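Local coordinates for tubulin-like protein CetZ (Methanosaeta thermophila, PDB 3ZID), which binds GTP and probably hydrolyses it as a tubulin/FtsZ-like cytoskeletal protein, and is thought to control cell shape in archaea, at residues V112-P122 and Y152-M163; N3-N14 and R42-T50. One frame throughout, in Å; residues are numbered along the deposited sequence.

Interaction 1 (V112-P122 and Y152-M163); sequences VSGGTGSSFSP and YLQNAAFCLREM. With GDP (guanosine-5'-diphosphate), chain C.
Helix 152-163 runs beside helix 117-122 in nearly the same direction, 10° apart, with 9.5 Å between the axes. The loop from Val112 leads into helix 117-122, and the CA atoms of Ser113 and Ala156 come nearest there. The OG of Ser113 donates to Tyr152 O at 2.9 Å, approaching from above the carbonyl plane. Ala156 N reaches the same oxygen from the opposite face. In return Asn155 ND2 donates to Ser113 O, 2.9 Å away and lying in the Asn155 amide plane. The same nitrogen also bonds Ala77 O. Cys159 has SG anti to its backbone N (chi1 177°). This brings SG to 3.7 Å from Val112 CB, and Ser118 CB is equally close to it. Val112 CG2 sits on Ala156 CB at 3.6 Å. At the far end the Pro122 ring crosses Met163 at about a right angle, with Pro122 CG 4.0 Å from Met163 SD. Gly115 N and Thr116 N donate to GDP O3B, and Gly117 N donates to O1B. This is the glycine-rich phosphate loop of the tubulin/FtsZ family. The two bonds at Ser113 fix the start of that loop to helix 152-163, while backbone amides hold the phosphate.

Interaction 2 (N3-N14 and R42-T50); sequences NVLMLGVGQCGN and RVETIAINT. With GDP (guanosine-5'-diphosphate), chain C.
Ile48 O is gripped by two donors of segment 3-14. Gly10 N comes nearly straight at Ile48 O, at 2.9 Å. Asn14 ND2 comes from well above the carbonyl plane, at 3.0 Å from Ile48 O. The other end of the same amide is used too: Asn14 OD1 accepts from Asn49 ND2 at 2.6 Å. The two amide planes are turned 65° apart. Asn14 OD1 lies near the plane of the Asn49 amide, but Asn49 ND2 stands well above the carbonyl plane of Asn14. Asn14 CG is anti to the carbonyl carbon (chi1 -70°), which swings the amide from helix 10-14 back to the end of strand 42-49. With an alanine here, Ile48 O is likely to lose its second donor and Asn49 ND2 this acceptor, and the Asn49 amide would be less restrained.

The strands 3-9 and 42-49 are parallel neighbours. Their backbone ladder runs from Val4 N on Arg42 O to Gly10 N on Ile48 O. On one face Leu7 and Ile46 lie side by side, with Leu7 CD2 3.9 Å from Ile46 CB. Helix 79-98 packs on this face through Ile97. On the other face Met6 SD meets Val43 CG1 at 4.1 Å. At the start of the strands Arg42 NE donates to Asn3 OD1 at 3.0 Å, with the oxygen at the edge of the guanidinium. Arg42 NH1 pairs with Glu44 OE2 and also bonds Arg100 O.

Beyond the strand, Gln11 N donates to GDP O2B and Cys12 N to O2A. A side chain at Gly10 would clash with the phosphate. The parallel strands, turn and helix, with amides on GDP, are the nucleotide-binding start of the tubulin/FtsZ GTPase domain; the spacing of Gly8, Gly10 and Gly13 is consistent with a Rossmann-type glycine motif.

How the interactions relate
The chain begins with strand 3-9 and the first turn of helix 10-30. Interaction 2 closes the first loop when strand 42-49 returns beside strand 3-9. The chain then passes through strand 66-68, helix 79-98 and strand 105-111 before interaction 1 opens at 112-122. Helix 150-165 closes that second loop, after strand 136-143. The loops follow in series and neither nest nor cross. Both contacts lie in one GTPase domain and border GDP, with centres about 17 Å apart. They also touch: Thr116 OG1 and Thr50 OG1 are 2.8 Å apart, probably hydrogen-bonded, and Phe120 packs on Val9 and Thr50. Interaction 2 joins two neighbouring sheet strands; interaction 1 joins the loop and helix after strand 105-111 to helix 150-165.

Interaction 1 (V112-P122 and Y152-M163)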
loop_
_atom_site.group_PDB
_atom_site.type_symbol
_atom_site.label_atom_id
_atom_site.label_comp_id
_atom_site.label_asym_id
_atom_site.label_seq_id
_atom_site.Cartn_x
_atom_site.Cartn_y
_atom_site.Cartn_z
ATOM N N VAL A 112 -1.170 -3.745 6.237
ATOM C CA VAL A 112 -0.900 -5.153 6.346
ATOM C C VAL A 112 -0.889 -5.599 7.805
ATOM O O VAL A 112 -0.803 -6.784 8.061
ATOM C CB VAL A 112 0.431 -5.539 5.671
ATOM C CG1 VAL A 112 0.389 -5.155 4.211
ATOM C CG2 VAL A 112 1.603 -4.866 6.358
ATOM N N SER A 113 -1.001 -4.653 8.738
ATOM C CA SER A 113 -0.792 -4.901 10.175
ATOM C C SER A 113 -2.043 -5.051 11.039
ATOM O O SER A 113 -1.978 -5.596 12.138
ATOM C CB SER A 113 0.096 -3.816 10.787
ATOM O OG SER A 113 1.435 -3.963 10.364
ATOM N N GLY A 114 -3.176 -4.565 10.567
ATOM C CA GLY A 114 -4.386 -4.686 11.351
ATOM C C GLY A 114 -4.998 -6.075 11.195
ATOM O O GLY A 114 -4.382 -7.005 10.659
ATOM N N GLY A 115 -6.227 -6.213 11.663
ATOM C CA GLY A 115 -6.918 -7.488 11.619
ATOM C C GLY A 115 -7.884 -7.579 10.458
ATOM O O GLY A 115 -8.050 -8.637 9.855
ATOM N N THR A 116 -8.532 -6.466 10.138
ATOM C CA THR A 116 -9.550 -6.487 9.097
ATOM C C THR A 116 -8.954 -6.357 7.705
ATOM O O THR A 116 -9.102 -7.256 6.859
ATOM C CB THR A 116 -10.643 -5.414 9.318
ATOM O OG1 THR A 116 -11.395 -5.723 10.494
ATOM C CG2 THR A 116 -11.584 -5.360 8.126
ATOM N N GLY A 117 -8.298 -5.229 7.456
ATOM C CA GLY A 117 -7.726 -4.995 6.148
ATOM C C GLY A 117 -6.796 -6.106 5.704
ATOM O O GLY A 117 -6.934 -6.665 4.616
ATOM N N SER A 118 -5.864 -6.454 6.582
ATOM C CA SER A 118 -4.798 -7.374 6.229
ATOM C C SER A 118 -5.276 -8.781 5.939
ATOM O O SER A 118 -4.594 -9.504 5.228
ATOM C CB SER A 118 -3.747 -7.415 7.334
ATOM O OG SER A 118 -4.216 -8.156 8.441
ATOM N N SER A 119 -6.436 -9.165 6.476
ATOM C CA SER A 119 -6.972 -10.514 6.258
ATOM C C SER A 119 -7.988 -10.569 5.128
ATOM O O SER A 119 -7.956 -11.476 4.298
ATOM C CB SER A 119 -7.577 -11.097 7.543
ATOM O OG SER A 119 -8.619 -10.285 8.053
ATOM N N PHE A 120 -8.891 -9.597 5.101
ATOM C CA PHE A 120 -9.883 -9.491 4.033
ATOM C C PHE A 120 -9.213 -9.356 2.672
ATOM O O PHE A 120 -9.655 -9.934 1.689
ATOM C CB PHE A 120 -10.730 -8.230 4.216
ATOM C CG PHE A 120 -11.903 -8.383 5.142
ATOM C CD1 PHE A 120 -11.800 -9.097 6.335
ATOM C CD2 PHE A 120 -13.111 -7.763 4.828
ATOM C CE1 PHE A 120 -12.899 -9.212 7.186
ATOM C CE2 PHE A 120 -14.212 -7.864 5.659
ATOM C CZ PHE A 120 -14.110 -8.597 6.852
ATOM N N SER A 121 -8.178 -8.532 2.607
ATOM C CA SER A 121 -7.677 -8.075 1.315
ATOM C C SER A 121 -7.117 -9.185 0.427
ATOM O O SER A 121 -7.487 -9.279 -0.738
ATOM C CB SER A 121 -6.708 -6.895 1.472
ATOM O OG SER A 121 -7.386 -5.776 2.035
ATOM N N PRO A 122 -6.234 -10.037 0.970
ATOM C CA PRO A 122 -5.780 -11.145 0.125
ATOM C C PRO A 122 -6.919 -12.069 -0.256
ATOM O O PRO A 122 -6.905 -12.586 -1.376
ATOM C CB PRO A 122 -4.773 -11.876 1.009
ATOM C CG PRO A 122 -4.296 -10.822 1.973
ATOM C CD PRO A 122 -5.476 -9.958 2.233
ATOM N N TYR A 152 1.401 -6.220 15.402
ATOM C CA TYR A 152 1.440 -5.471 14.160
ATOM C C TYR A 152 2.525 -6.023 13.226
ATOM O O TYR A 152 2.282 -6.242 12.027
ATOM C CB TYR A 152 1.652 -3.990 14.460
ATOM C CG TYR A 152 0.370 -3.280 14.846
ATOM C CD1 TYR A 152 -0.861 -3.932 14.774
ATOM C CD2 TYR A 152 0.389 -1.975 15.320
ATOM C CE1 TYR A 152 -2.043 -3.288 15.134
ATOM C CE2 TYR A 152 -0.787 -1.324 15.685
ATOM C CZ TYR A 152 -1.997 -1.988 15.593
ATOM O OH TYR A 152 -3.158 -1.341 15.957
ATOM N N LEU A 153 3.709 -6.274 13.777
ATOM C CA LEU A 153 4.806 -6.798 12.971
ATOM C C LEU A 153 4.538 -8.210 12.468
ATOM O O LEU A 153 4.861 -8.543 11.329
ATOM C CB LEU A 153 6.129 -6.747 13.725
ATOM C CG LEU A 153 6.567 -5.380 14.227
ATOM C CD1 LEU A 153 7.896 -5.502 14.958
ATOM C CD2 LEU A 153 6.680 -4.416 13.062
ATOM N N GLN A 154 3.952 -9.037 13.321
ATOM C CA GLN A 154 3.636 -10.406 12.945
ATOM C C GLN A 154 2.589 -10.481 11.865
ATOM O O GLN A 154 2.719 -11.252 10.924
ATOM C CB GLN A 154 3.127 -11.202 14.140
ATOM C CG GLN A 154 4.089 -11.405 15.268
ATOM C CD GLN A 154 3.440 -12.206 16.372
ATOM O OE1 GLN A 154 2.313 -12.686 16.217
ATOM N NE2 GLN A 154 4.128 -12.336 17.503
ATOM N N ASN A 155 1.538 -9.687 12.032
ATOM C CA ASN A 155 0.462 -9.609 11.072
ATOM C C ASN A 155 1.017 -9.175 9.728
ATOM O O ASN A 155 0.631 -9.703 8.680
ATOM C CB ASN A 155 -0.583 -8.598 11.544
ATOM C CG ASN A 155 -1.470 -9.142 12.641
ATOM O OD1 ASN A 155 -1.471 -10.339 12.909
ATOM N ND2 ASN A 155 -2.255 -8.262 13.265
ATOM N N ALA A 156 1.913 -8.183 9.773
ATOM C CA ALA A 156 2.518 -7.638 8.556
ATOM C C ALA A 156 3.226 -8.721 7.759
ATOM O O ALA A 156 2.991 -8.885 6.566
ATOM C CB ALA A 156 3.484 -6.531 8.905
ATOM N N ALA A 157 4.048 -9.502 8.448
ATOM C CA ALA A 157 4.832 -10.547 7.800
ATOM C C ALA A 157 3.962 -11.569 7.096
ATOM O O ALA A 157 4.232 -11.931 5.947
ATOM C CB ALA A 157 5.754 -11.236 8.813
ATOM N N PHE A 158 2.930 -12.049 7.782
ATOM C CA PHE A 158 2.034 -13.036 7.176
ATOM C C PHE A 158 1.112 -12.468 6.102
ATOM O O PHE A 158 0.729 -13.175 5.157
ATOM C CB PHE A 158 1.231 -13.763 8.236
ATOM C CG PHE A 158 2.079 -14.618 9.117
ATOM C CD1 PHE A 158 2.731 -15.728 8.599
ATOM C CD2 PHE A 158 2.205 -14.328 10.456
ATOM C CE1 PHE A 158 3.518 -16.523 9.409
ATOM C CE2 PHE A 158 2.978 -15.125 11.277
ATOM C CZ PHE A 158 3.631 -16.226 10.752
ATOM N N CYS A 159 0.717 -11.214 6.270
ATOM C CA CYS A 159 -0.127 -10.577 5.264
ATOM C C CYS A 159 0.625 -10.425 3.952
ATOM O O CYS A 159 0.101 -10.747 2.877
ATOM C CB CYS A 159 -0.597 -9.206 5.736
ATOM S SG CYS A 159 -1.581 -8.352 4.477
ATOM N N LEU A 160 1.852 -9.921 4.032
ATOM C CA LEU A 160 2.668 -9.742 2.828
ATOM C C LEU A 160 2.880 -11.067 2.088
ATOM O O LEU A 160 2.874 -11.115 0.847
ATOM C CB LEU A 160 4.005 -9.075 3.162
ATOM C CG LEU A 160 3.918 -7.581 3.505
ATOM C CD1 LEU A 160 5.213 -7.092 4.163
ATOM C CD2 LEU A 160 3.586 -6.764 2.241
ATOM N N ARG A 161 3.067 -12.144 2.852
ATOM C CA ARG A 161 3.176 -13.470 2.253
ATOM C C ARG A 161 1.930 -13.854 1.477
ATOM O O ARG A 161 2.029 -14.290 0.329
ATOM C CB ARG A 161 3.490 -14.537 3.308
ATOM C CG ARG A 161 4.929 -14.507 3.774
ATOM C CD ARG A 161 5.160 -15.354 5.026
ATOM N NE ARG A 161 4.984 -16.785 4.789
ATOM C CZ ARG A 161 5.373 -17.726 5.641
ATOM N NH1 ARG A 161 5.969 -17.383 6.771
ATOM N NH2 ARG A 161 5.180 -19.005 5.361
ATOM N N GLU A 162 0.760 -13.675 2.079
ATOM C CA GLU A 162 -0.481 -14.003 1.379
ATOM C C GLU A 162 -0.722 -13.170 0.124
ATOM O O GLU A 162 -1.262 -13.686 -0.855
ATOM C CB GLU A 162 -1.688 -13.880 2.304
ATOM C CG GLU A 162 -1.764 -14.950 3.361
ATOM C CD GLU A 162 -2.844 -14.669 4.379
ATOM O OE1 GLU A 162 -3.659 -13.749 4.149
ATOM O OE2 GLU A 162 -2.891 -15.386 5.395
ATOM N N MET A 163 -0.321 -11.897 0.160
ATOM C CA MET A 163 -0.469 -10.986 -0.981
ATOM C C MET A 163 0.289 -11.501 -2.197
ATOM O O MET A 163 -0.241 -11.550 -3.299
ATOM C CB MET A 163 0.063 -9.587 -0.631
ATOM C CG MET A 163 -0.891 -8.672 0.135
ATOM S SD MET A 163 -2.482 -8.412 -0.679
ATOM C CE MET A 163 -3.075 -7.065 0.314
HETATM P PB GDP C . -7.789 -2.785 10.693
HETATM O O1B GDP C . -7.493 -3.286 9.290
HETATM O O2B GDP C . -8.935 -1.793 10.656
HETATM O O3B GDP C . -8.148 -3.980 11.559
HETATM O O3A GDP C . -6.466 -2.130 11.321
HETATM P PA GDP C . -5.768 -0.816 10.720
HETATM O O1A GDP C . -5.971 0.351 11.623
HETATM O O2A GDP C . -6.168 -0.516 9.292
HETATM O "O5'" GDP C . -4.258 -1.315 10.713
HETATM C "C5'" GDP C . -3.337 -0.732 11.622
HETATM C "C4'" GDP C . -2.087 -0.362 10.837
HETATM O "O4'" GDP C . -2.442 0.653 9.897
HETATM C "C3'" GDP C . -1.076 0.235 11.777
HETATM O "O3'" GDP C . 0.205 0.001 11.196
HETATM C "C2'" GDP C . -1.418 1.699 11.731
HETATM O "O2'" GDP C . -0.259 2.471 12.024
HETATM C "C1'" GDP C . -1.823 1.885 10.283
HETATM N N9 GDP C . -2.835 2.914 10.044
HETATM C C8 GDP C . -4.036 3.037 10.642
HETATM N N7 GDP C . -4.723 4.077 10.110
HETATM C C5 GDP C . -3.941 4.621 9.156
HETATM C C6 GDP C . -4.054 5.724 8.197
HETATM O O6 GDP C . -5.065 6.437 8.183
HETATM N N1 GDP C . -3.033 5.943 7.370
HETATM C C2 GDP C . -1.921 5.196 7.382
HETATM N N2 GDP C . -0.936 5.504 6.511
HETATM N N3 GDP C . -1.729 4.155 8.228
HETATM C C4 GDP C . -2.704 3.836 9.108
#

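Interaction 2 (N3-N14 and R42-T50)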
loop_
_atom_site.group_PDB
_atom_site.type_symbol
_atom_site.label_atom_id
_atom_site.label_comp_id
_atom_site.label_asym_id
_atom_site.label_seq_id
_atom_site.Cartn_x
_atom_site.Cartn_y
_atom_site.Cartn_z
ATOM N N ASN A 3 -12.608 1.768 -16.503
ATOM C CA ASN A 3 -13.427 1.465 -15.333
ATOM C C ASN A 3 -12.545 1.092 -14.155
ATOM O O ASN A 3 -11.896 0.046 -14.161
ATOM C CB ASN A 3 -14.396 0.323 -15.624
ATOM C CG ASN A 3 -15.412 0.685 -16.682
ATOM O OD1 ASN A 3 -16.394 1.373 -16.405
ATOM N ND2 ASN A 3 -15.176 0.230 -17.907
ATOM N N VAL A 4 -12.540 1.943 -13.136
ATOM C CA VAL A 4 -11.655 1.753 -12.006
ATOM C C VAL A 4 -12.460 1.502 -10.750
ATOM O O VAL A 4 -13.416 2.220 -10.455
ATOM C CB VAL A 4 -10.744 2.987 -11.784
ATOM C CG1 VAL A 4 -9.724 2.722 -10.653
ATOM C CG2 VAL A 4 -10.036 3.362 -13.080
ATOM N N LEU A 5 -12.065 0.487 -10.002
ATOM C CA LEU A 5 -12.673 0.236 -8.708
ATOM C C LEU A 5 -11.618 0.460 -7.644
ATOM O O LEU A 5 -10.503 -0.064 -7.745
ATOM C CB LEU A 5 -13.205 -1.204 -8.641
ATOM C CG LEU A 5 -13.791 -1.649 -7.295
ATOM C CD1 LEU A 5 -15.004 -0.805 -6.925
ATOM C CD2 LEU A 5 -14.172 -3.133 -7.325
ATOM N N MET A 6 -11.942 1.252 -6.629
ATOM C CA MET A 6 -11.039 1.398 -5.483
ATOM C C MET A 6 -11.717 0.930 -4.209
ATOM O O MET A 6 -12.822 1.380 -3.898
ATOM C CB MET A 6 -10.550 2.824 -5.349
ATOM C CG MET A 6 -9.894 3.303 -6.645
ATOM S SD MET A 6 -9.198 4.945 -6.520
ATOM C CE MET A 6 -7.680 4.619 -5.640
ATOM N N LEU A 7 -11.070 -0.007 -3.519
ATOM C CA LEU A 7 -11.602 -0.641 -2.306
ATOM C C LEU A 7 -10.698 -0.318 -1.132
ATOM O O LEU A 7 -9.541 -0.744 -1.112
ATOM C CB LEU A 7 -11.610 -2.155 -2.485
ATOM C CG LEU A 7 -12.418 -2.649 -3.673
ATOM C CD1 LEU A 7 -12.299 -4.159 -3.826
ATOM C CD2 LEU A 7 -13.864 -2.238 -3.487
ATOM N N GLY A 8 -11.209 0.427 -0.158
ATOM C CA GLY A 8 -10.419 0.771 1.009
ATOM C C GLY A 8 -10.859 -0.122 2.163
ATOM O O GLY A 8 -11.961 0.023 2.663
ATOM N N VAL A 9 -9.994 -1.042 2.581
ATOM C CA VAL A 9 -10.384 -2.111 3.513
ATOM C C VAL A 9 -9.719 -1.930 4.869
ATOM O O VAL A 9 -8.497 -1.785 4.965
ATOM C CB VAL A 9 -9.997 -3.474 2.926
ATOM C CG1 VAL A 9 -10.520 -4.627 3.777
ATOM C CG2 VAL A 9 -10.506 -3.567 1.484
ATOM N N GLY A 10 -10.523 -1.911 5.925
ATOM C CA GLY A 10 -9.983 -1.660 7.254
ATOM C C GLY A 10 -9.834 -0.168 7.481
ATOM O O GLY A 10 -10.056 0.627 6.565
ATOM N N GLN A 11 -9.458 0.229 8.688
ATOM C CA GLN A 11 -9.367 1.657 8.999
ATOM C C GLN A 11 -8.399 2.445 8.096
ATOM O O GLN A 11 -8.742 3.512 7.559
ATOM C CB GLN A 11 -8.974 1.862 10.462
ATOM C CG GLN A 11 -8.685 3.315 10.791
ATOM C CD GLN A 11 -8.841 3.606 12.253
ATOM O OE1 GLN A 11 -9.774 4.299 12.668
ATOM N NE2 GLN A 11 -7.923 3.084 13.051
ATOM N N CYS A 12 -7.183 1.922 7.950
ATOM C CA CYS A 12 -6.176 2.577 7.130
ATOM C C CYS A 12 -6.664 2.677 5.677
ATOM O O CYS A 12 -6.670 3.760 5.094
ATOM C CB CYS A 12 -4.849 1.835 7.225
ATOM S SG CYS A 12 -3.581 2.421 6.100
ATOM N N GLY A 13 -7.100 1.549 5.120
ATOM C CA GLY A 13 -7.668 1.519 3.788
ATOM C C GLY A 13 -8.838 2.488 3.650
ATOM O O GLY A 13 -8.917 3.198 2.660
ATOM N N ASN A 14 -9.737 2.526 4.632
ATOM C CA ASN A 14 -10.848 3.489 4.615
ATOM C C ASN A 14 -10.368 4.947 4.516
ATOM O O ASN A 14 -10.894 5.749 3.731
ATOM C CB ASN A 14 -11.690 3.423 5.892
ATOM C CG ASN A 14 -12.517 2.152 6.032
ATOM O OD1 ASN A 14 -13.112 1.941 7.090
ATOM N ND2 ASN A 14 -12.536 1.294 5.009
ATOM N N ARG A 42 -14.697 5.909 -15.303
ATOM C CA ARG A 42 -15.601 5.740 -14.184
ATOM C C ARG A 42 -14.794 5.220 -12.993
ATOM O O ARG A 42 -14.192 4.153 -13.082
ATOM C CB ARG A 42 -16.693 4.756 -14.595
ATOM C CG ARG A 42 -17.858 4.628 -13.646
ATOM C CD ARG A 42 -18.906 3.748 -14.283
ATOM N NE ARG A 42 -18.467 2.359 -14.415
ATOM C CZ ARG A 42 -18.736 1.408 -13.523
ATOM N NH1 ARG A 42 -19.467 1.700 -12.458
ATOM N NH2 ARG A 42 -18.307 0.161 -13.708
ATOM N N VAL A 43 -14.759 5.982 -11.897
ATOM C CA VAL A 43 -14.066 5.551 -10.675
ATOM C C VAL A 43 -15.020 5.283 -9.517
ATOM O O VAL A 43 -15.589 6.214 -8.953
ATOM C CB VAL A 43 -13.018 6.591 -10.189
ATOM C CG1 VAL A 43 -12.235 6.046 -9.009
ATOM C CG2 VAL A 43 -12.061 6.969 -11.311
ATOM N N GLU A 44 -15.162 4.016 -9.140
ATOM C CA GLU A 44 -16.004 3.643 -8.009
ATOM C C GLU A 44 -15.165 3.398 -6.764
ATOM O O GLU A 44 -14.060 2.865 -6.831
ATOM C CB GLU A 44 -16.816 2.388 -8.340
ATOM C CG GLU A 44 -17.726 2.550 -9.548
ATOM C CD GLU A 44 -19.055 3.196 -9.212
ATOM O OE1 GLU A 44 -19.262 3.584 -8.049
ATOM O OE2 GLU A 44 -19.889 3.340 -10.124
ATOM N N THR A 45 -15.691 3.814 -5.624
ATOM C CA THR A 45 -14.981 3.666 -4.383
ATOM C C THR A 45 -15.886 3.007 -3.371
ATOM O O THR A 45 -17.040 3.403 -3.219
ATOM C CB THR A 45 -14.518 5.028 -3.843
ATOM O OG1 THR A 45 -15.656 5.847 -3.558
ATOM C CG2 THR A 45 -13.637 5.731 -4.864
ATOM N N ILE A 46 -15.368 1.991 -2.690
ATOM C CA ILE A 46 -16.085 1.388 -1.576
ATOM C C ILE A 46 -15.156 1.279 -0.393
ATOM O O ILE A 46 -14.080 0.713 -0.507
ATOM C CB ILE A 46 -16.621 -0.005 -1.897
ATOM C CG1 ILE A 46 -17.441 0.028 -3.181
ATOM C CG2 ILE A 46 -17.504 -0.518 -0.743
ATOM C CD1 ILE A 46 -17.840 -1.349 -3.636
ATOM N N ALA A 47 -15.562 1.872 0.724
ATOM C CA ALA A 47 -14.852 1.717 1.974
ATOM C C ALA A 47 -15.462 0.532 2.719
ATOM O O ALA A 47 -16.644 0.534 3.041
ATOM C CB ALA A 47 -14.975 2.967 2.791
ATOM N N ILE A 48 -14.653 -0.478 3.001
ATOM C CA ILE A 48 -15.151 -1.676 3.666
ATOM C C ILE A 48 -14.517 -1.779 5.058
ATOM O O ILE A 48 -13.304 -1.597 5.216
ATOM C CB ILE A 48 -14.851 -2.924 2.802
ATOM C CG1 ILE A 48 -15.354 -2.686 1.370
ATOM C CG2 ILE A 48 -15.489 -4.179 3.417
ATOM C CD1 ILE A 48 -14.971 -3.737 0.352
ATOM N N ASN A 49 -15.347 -2.057 6.065
ATOM C CA ASN A 49 -14.880 -2.192 7.443
ATOM C C ASN A 49 -15.829 -3.007 8.321
ATOM O O ASN A 49 -17.033 -3.047 8.085
ATOM C CB ASN A 49 -14.675 -0.811 8.072
ATOM C CG ASN A 49 -13.537 -0.785 9.072
ATOM O OD1 ASN A 49 -13.310 -1.751 9.814
ATOM N ND2 ASN A 49 -12.790 0.317 9.082
ATOM N N THR A 50 -15.268 -3.651 9.336
ATOM C CA THR A 50 -16.057 -4.378 10.318
ATOM C C THR A 50 -16.352 -3.482 11.507
ATOM O O THR A 50 -17.141 -3.840 12.369
ATOM C CB THR A 50 -15.292 -5.586 10.850
ATOM O OG1 THR A 50 -14.036 -5.154 11.397
ATOM C CG2 THR A 50 -15.047 -6.598 9.742
HETATM P PB GDP C . -7.789 -2.785 10.693
HETATM O O1B GDP C . -7.493 -3.286 9.290
HETATM O O2B GDP C . -8.935 -1.793 10.656
HETATM O O3B GDP C . -8.148 -3.980 11.559
HETATM O O3A GDP C . -6.466 -2.130 11.321
HETATM P PA GDP C . -5.768 -0.816 10.720
HETATM O O1A GDP C . -5.971 0.351 11.623
HETATM O O2A GDP C . -6.168 -0.516 9.292
HETATM O "O5'" GDP C . -4.258 -1.315 10.713
HETATM C "C5'" GDP C . -3.337 -0.732 11.622
HETATM C "C4'" GDP C . -2.087 -0.362 10.837
HETATM O "O4'" GDP C . -2.442 0.653 9.897
HETATM C "C3'" GDP C . -1.076 0.235 11.777
HETATM O "O3'" GDP C . 0.205 0.001 11.196
HETATM C "C2'" GDP C . -1.418 1.699 11.731
HETATM O "O2'" GDP C . -0.259 2.471 12.024
HETATM C "C1'" GDP C . -1.823 1.885 10.283
HETATM N N9 GDP C . -2.835 2.914 10.044
HETATM C C8 GDP C . -4.036 3.037 10.642
HETATM N N7 GDP C . -4.723 4.077 10.110
HETATM C C5 GDP C . -3.941 4.621 9.156
HETATM C C6 GDP C . -4.054 5.724 8.197
HETATM O O6 GDP C . -5.065 6.437 8.183
HETATM N N1 GDP C . -3.033 5.943 7.370
HETATM C C2 GDP C . -1.921 5.196 7.382
HETATM N N2 GDP C . -0.936 5.504 6.511
HETATM N N3 GDP C . -1.729 4.155 8.228
HETATM C C4 GDP C . -2.704 3.836 9.108
#